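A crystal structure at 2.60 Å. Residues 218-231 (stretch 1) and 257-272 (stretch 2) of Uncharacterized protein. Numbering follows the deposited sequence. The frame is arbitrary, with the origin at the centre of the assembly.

Stretch 1 218-231: AQRDHSVWFHGRAV
Stretch 2, residues 257-272: FNRTGELVCTVKQEMY

Two antiparallel strands, 218-226 and 263-272, zip together through main-chain hydrogen bonds, and a side-chain clamp from Asn258 extends the contact past the strand end. Their axes approach to 4.2 Å with N-to-C directions 147° apart, and the contact buries 1181 Å².

The register pairs Phe226 with Cys265, Trp225 with Thr266, Val224 with Val267, Ser223 with Lys268, His222 with Gln269 and Asp221 with Glu270; after a bulge at Arg220, Gln219 faces Met271 and Ala218 faces Tyr272. Hydrogen-bonded pairs close reciprocally: Trp225 N to Thr266 O and Thr266 N to Trp225 O are both 2.8 Å. Within the bulge (Arg220 phi/psi -106/-45), Glu270 O accepts from Arg220 N at 2.8 Å and Asp221 N at 3.1 Å, absorbing the extra residue. Val264, at -101/-51, also departs from extended geometry; its O accepts from His227 N at 2.8 Å.

One face carries Gln219, His222, Val224 and Phe226 with Cys265, Val267, Gln269 and Met271. Val224 (t) sets CG1 3.8 Å from Cys265 CB, an apolar contact, while extended Gln269 (t, t) gives a weak hydrogen bond from NE2 to His222 ND1 at 3.3 Å. On the other face, Trp225 (m, chi2 -95°) lays its ring edge along the partner strand, CZ3 4.0 Å from Lys268 N. There Asp221 (p) OD1 and Glu270 (t, t) OE1 lie 2.7 Å apart, two acid oxygens at close quarters whose protonation the geometry leaves open.

Beyond the strand, His227 (t) donates from ND1 to Leu263 O at 3.1 Å, and Leu263 (t, p) covers its ring face, CD2 3.9 Å from the ring centroid. Asn258 (m), which opens a type I turn to Gly261, uses both ends of its amide: ND2 donates to Arg229 O at 3.1 Å and OD1 accepts from Val231 N at 2.8 Å.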

# COMPACT_ATOMS: atom_id res chain seq x y z
N ALA B 218 -5.53 16.30 -4.51
CA ALA B 218 -5.52 15.24 -5.50
C ALA B 218 -5.03 13.96 -4.83
O ALA B 218 -4.06 13.97 -4.07
CB ALA B 218 -4.63 15.60 -6.68
N GLN B 219 -5.72 12.85 -5.10
CA GLN B 219 -5.30 11.58 -4.55
C GLN B 219 -4.07 11.11 -5.31
O GLN B 219 -4.03 11.22 -6.54
CB GLN B 219 -6.43 10.56 -4.63
CG GLN B 219 -7.77 11.12 -4.16
CD GLN B 219 -8.79 10.05 -3.84
OE1 GLN B 219 -8.87 9.03 -4.53
NE2 GLN B 219 -9.57 10.27 -2.79
N ARG B 220 -3.08 10.58 -4.60
CA ARG B 220 -1.84 10.16 -5.23
C ARG B 220 -1.76 8.64 -5.30
O ARG B 220 -1.39 8.08 -6.33
CB ARG B 220 -0.64 10.73 -4.47
CG ARG B 220 0.70 10.35 -5.06
CD ARG B 220 0.79 10.70 -6.53
NE ARG B 220 2.14 10.50 -7.06
CZ ARG B 220 2.51 10.83 -8.29
NH1 ARG B 220 1.64 11.37 -9.13
NH2 ARG B 220 3.76 10.62 -8.69
N ASP B 221 -2.10 7.97 -4.21
CA ASP B 221 -2.20 6.52 -4.26
C ASP B 221 -3.25 5.96 -3.29
O ASP B 221 -3.64 6.62 -2.33
CB ASP B 221 -0.83 5.87 -4.02
CG ASP B 221 -0.16 6.32 -2.73
OD1 ASP B 221 0.42 7.43 -2.70
OD2 ASP B 221 -0.16 5.53 -1.75
N HIS B 222 -3.70 4.75 -3.59
CA HIS B 222 -4.71 4.06 -2.81
C HIS B 222 -4.33 2.60 -2.65
O HIS B 222 -3.95 1.94 -3.62
CB HIS B 222 -6.08 4.18 -3.48
CG HIS B 222 -7.21 3.61 -2.68
ND1 HIS B 222 -7.71 4.25 -1.56
CD2 HIS B 222 -7.93 2.48 -2.82
CE1 HIS B 222 -8.70 3.53 -1.06
NE2 HIS B 222 -8.85 2.45 -1.81
N SER B 223 -4.45 2.08 -1.44
CA SER B 223 -4.07 0.71 -1.14
C SER B 223 -5.16 0.02 -0.35
O SER B 223 -5.68 0.59 0.61
CB SER B 223 -2.76 0.67 -0.34
OG SER B 223 -1.62 0.88 -1.15
N VAL B 224 -5.54 -1.19 -0.78
CA VAL B 224 -6.57 -1.96 -0.08
C VAL B 224 -6.12 -3.39 0.17
O VAL B 224 -5.67 -4.07 -0.74
CB VAL B 224 -7.89 -2.00 -0.86
CG1 VAL B 224 -8.95 -2.72 -0.05
CG2 VAL B 224 -8.35 -0.60 -1.19
N TRP B 225 -6.28 -3.86 1.41
CA TRP B 225 -6.05 -5.26 1.72
C TRP B 225 -7.37 -5.90 2.14
O TRP B 225 -8.00 -5.48 3.11
CB TRP B 225 -5.00 -5.41 2.82
CG TRP B 225 -3.68 -4.82 2.46
CD1 TRP B 225 -2.60 -5.48 1.94
CD2 TRP B 225 -3.28 -3.45 2.58
NE1 TRP B 225 -1.56 -4.61 1.73
CE2 TRP B 225 -1.96 -3.36 2.12
CE3 TRP B 225 -3.92 -2.30 3.05
CZ2 TRP B 225 -1.26 -2.16 2.10
CZ3 TRP B 225 -3.22 -1.11 3.03
CH2 TRP B 225 -1.90 -1.05 2.56
N PHE B 226 -7.81 -6.91 1.42
CA PHE B 226 -9.07 -7.53 1.66
C PHE B 226 -8.98 -8.61 2.70
O PHE B 226 -8.03 -9.32 2.76
CB PHE B 226 -9.65 -8.09 0.39
CG PHE B 226 -9.96 -7.05 -0.63
CD1 PHE B 226 -11.12 -6.35 -0.59
CD2 PHE B 226 -9.08 -6.79 -1.63
CE1 PHE B 226 -11.40 -5.41 -1.53
CE2 PHE B 226 -9.35 -5.85 -2.58
CZ PHE B 226 -10.52 -5.17 -2.52
N HIS B 227 -10.00 -8.71 3.52
CA HIS B 227 -10.00 -9.64 4.61
C HIS B 227 -11.10 -10.66 4.45
O HIS B 227 -10.86 -11.82 4.28
CB HIS B 227 -10.16 -8.88 5.90
CG HIS B 227 -10.02 -9.71 7.12
ND1 HIS B 227 -11.09 -10.26 7.76
CD2 HIS B 227 -8.93 -10.06 7.83
CE1 HIS B 227 -10.67 -10.93 8.81
NE2 HIS B 227 -9.36 -10.82 8.87
N GLY B 228 -12.32 -10.19 4.49
CA GLY B 228 -13.46 -11.04 4.46
C GLY B 228 -14.32 -10.51 3.37
O GLY B 228 -14.07 -9.47 2.87
N ARG B 229 -15.31 -11.27 2.99
CA ARG B 229 -16.18 -10.87 1.89
C ARG B 229 -17.28 -9.92 2.34
O ARG B 229 -17.96 -10.16 3.33
CB ARG B 229 -16.77 -12.11 1.22
CG ARG B 229 -16.77 -12.03 -0.29
CD ARG B 229 -17.23 -13.33 -0.90
NE ARG B 229 -16.16 -14.33 -0.84
CZ ARG B 229 -16.22 -15.52 -1.42
NH1 ARG B 229 -17.29 -15.86 -2.13
NH2 ARG B 229 -15.20 -16.36 -1.31
N ALA B 230 -17.44 -8.83 1.60
CA ALA B 230 -18.37 -7.77 1.98
C ALA B 230 -19.82 -8.16 1.77
O ALA B 230 -20.17 -8.79 0.77
CB ALA B 230 -18.06 -6.51 1.20
N VAL B 231 -20.67 -7.76 2.71
CA VAL B 231 -22.11 -7.98 2.60
C VAL B 231 -22.78 -6.65 2.29
O VAL B 231 -23.01 -5.84 3.19
CB VAL B 231 -22.70 -8.56 3.88
CG1 VAL B 231 -24.20 -8.68 3.75
CG2 VAL B 231 -22.09 -9.92 4.19
N PHE B 257 -16.00 -2.70 7.98
CA PHE B 257 -16.62 -3.86 8.61
C PHE B 257 -18.01 -4.15 8.05
O PHE B 257 -18.73 -3.24 7.64
CB PHE B 257 -16.75 -3.67 10.13
CG PHE B 257 -15.45 -3.44 10.84
CD1 PHE B 257 -14.89 -2.17 10.93
CD2 PHE B 257 -14.80 -4.50 11.47
CE1 PHE B 257 -13.71 -1.96 11.62
CE2 PHE B 257 -13.61 -4.29 12.15
CZ PHE B 257 -13.06 -3.03 12.22
N ASN B 258 -18.38 -5.43 8.04
CA ASN B 258 -19.79 -5.80 7.88
C ASN B 258 -20.54 -5.44 9.15
O ASN B 258 -19.94 -5.38 10.22
CB ASN B 258 -19.95 -7.29 7.57
CG ASN B 258 -19.53 -7.65 6.16
OD1 ASN B 258 -19.72 -6.87 5.22
ND2 ASN B 258 -18.96 -8.84 6.00
N ARG B 259 -21.85 -5.22 9.04
CA ARG B 259 -22.67 -4.91 10.21
C ARG B 259 -22.53 -5.99 11.28
O ARG B 259 -22.67 -5.72 12.46
CB ARG B 259 -24.14 -4.75 9.82
CG ARG B 259 -25.04 -4.29 10.96
CD ARG B 259 -26.38 -3.77 10.46
NE ARG B 259 -27.12 -3.06 11.50
CZ ARG B 259 -28.18 -2.30 11.27
NH1 ARG B 259 -28.63 -2.14 10.03
NH2 ARG B 259 -28.80 -1.69 12.27
N THR B 260 -22.21 -7.21 10.85
CA THR B 260 -21.96 -8.30 11.78
C THR B 260 -20.68 -8.07 12.57
O THR B 260 -20.47 -8.68 13.63
CB THR B 260 -21.85 -9.65 11.04
OG1 THR B 260 -20.73 -9.62 10.15
CG2 THR B 260 -23.13 -9.92 10.25
N GLY B 261 -19.82 -7.19 12.07
CA GLY B 261 -18.57 -6.89 12.74
C GLY B 261 -17.35 -7.61 12.18
O GLY B 261 -16.26 -7.51 12.74
N GLU B 262 -17.55 -8.36 11.10
CA GLU B 262 -16.41 -8.98 10.42
C GLU B 262 -15.66 -7.93 9.61
O GLU B 262 -16.28 -7.09 8.94
CB GLU B 262 -16.86 -10.13 9.51
CG GLU B 262 -15.71 -11.05 9.09
CD GLU B 262 -16.10 -12.02 7.98
OE1 GLU B 262 -17.16 -11.82 7.35
OE2 GLU B 262 -15.34 -12.99 7.75
N LEU B 263 -14.34 -7.96 9.69
CA LEU B 263 -13.50 -7.04 8.93
C LEU B 263 -13.58 -7.34 7.44
O LEU B 263 -13.48 -8.49 7.01
CB LEU B 263 -12.05 -7.13 9.42
CG LEU B 263 -11.02 -6.25 8.70
CD1 LEU B 263 -11.27 -4.78 8.98
CD2 LEU B 263 -9.62 -6.65 9.12
N VAL B 264 -13.78 -6.30 6.64
CA VAL B 264 -13.89 -6.46 5.20
C VAL B 264 -12.58 -6.09 4.50
O VAL B 264 -12.04 -6.87 3.70
CB VAL B 264 -15.03 -5.61 4.63
CG1 VAL B 264 -14.95 -5.53 3.10
CG2 VAL B 264 -16.37 -6.17 5.06
N CYS B 265 -12.05 -4.92 4.82
CA CYS B 265 -10.79 -4.49 4.23
C CYS B 265 -10.05 -3.50 5.11
O CYS B 265 -10.65 -2.80 5.92
CB CYS B 265 -11.03 -3.88 2.85
SG CYS B 265 -11.92 -2.32 2.89
N THR B 266 -8.72 -3.46 4.95
CA THR B 266 -7.88 -2.43 5.56
C THR B 266 -7.41 -1.52 4.43
O THR B 266 -7.13 -2.00 3.33
CB THR B 266 -6.67 -3.03 6.30
OG1 THR B 266 -7.12 -4.03 7.22
CG2 THR B 266 -5.92 -1.95 7.05
N VAL B 267 -7.34 -0.22 4.68
CA VAL B 267 -7.13 0.75 3.61
C VAL B 267 -6.13 1.84 3.99
O VAL B 267 -6.09 2.29 5.14
CB VAL B 267 -8.46 1.44 3.22
CG1 VAL B 267 -8.27 2.36 2.03
CG2 VAL B 267 -9.53 0.42 2.90
N LYS B 268 -5.30 2.25 3.03
CA LYS B 268 -4.42 3.40 3.21
C LYS B 268 -4.42 4.27 1.96
O LYS B 268 -4.43 3.76 0.84
CB LYS B 268 -2.99 2.95 3.53
CG LYS B 268 -2.13 4.05 4.13
CD LYS B 268 -2.44 4.24 5.61
CE LYS B 268 -1.83 3.14 6.45
NZ LYS B 268 -2.18 3.29 7.89
N GLN B 269 -4.40 5.58 2.15
CA GLN B 269 -4.44 6.50 1.02
C GLN B 269 -3.54 7.71 1.23
O GLN B 269 -3.54 8.32 2.30
CB GLN B 269 -5.88 6.97 0.76
CG GLN B 269 -6.02 7.90 -0.44
CD GLN B 269 -7.45 8.36 -0.66
OE1 GLN B 269 -7.72 9.55 -0.73
NE2 GLN B 269 -8.36 7.40 -0.77
N GLU B 270 -2.79 8.07 0.20
CA GLU B 270 -1.94 9.24 0.25
C GLU B 270 -2.46 10.26 -0.75
O GLU B 270 -2.78 9.91 -1.89
CB GLU B 270 -0.48 8.87 -0.05
CG GLU B 270 0.52 10.01 0.09
CD GLU B 270 1.95 9.56 -0.20
OE1 GLU B 270 2.15 8.82 -1.19
OE2 GLU B 270 2.86 9.94 0.56
N MET B 271 -2.59 11.51 -0.32
CA MET B 271 -3.11 12.55 -1.20
C MET B 271 -2.29 13.83 -1.15
O MET B 271 -1.67 14.15 -0.13
CB MET B 271 -4.57 12.84 -0.85
CG MET B 271 -4.80 13.47 0.51
SD MET B 271 -6.46 13.15 1.13
CE MET B 271 -6.30 11.45 1.68
N TYR B 272 -2.29 14.55 -2.27
CA TYR B 272 -1.51 15.77 -2.45
C TYR B 272 -2.34 17.04 -2.25
O TYR B 272 -3.42 17.18 -2.81
CB TYR B 272 -0.88 15.77 -3.85
CG TYR B 272 -0.12 17.03 -4.22
CD1 TYR B 272 1.00 17.43 -3.50
CD2 TYR B 272 -0.50 17.79 -5.32
CE1 TYR B 272 1.71 18.56 -3.86
CE2 TYR B 272 0.20 18.93 -5.69
CZ TYR B 272 1.30 19.31 -4.95
OH TYR B 272 2.00 20.44 -5.31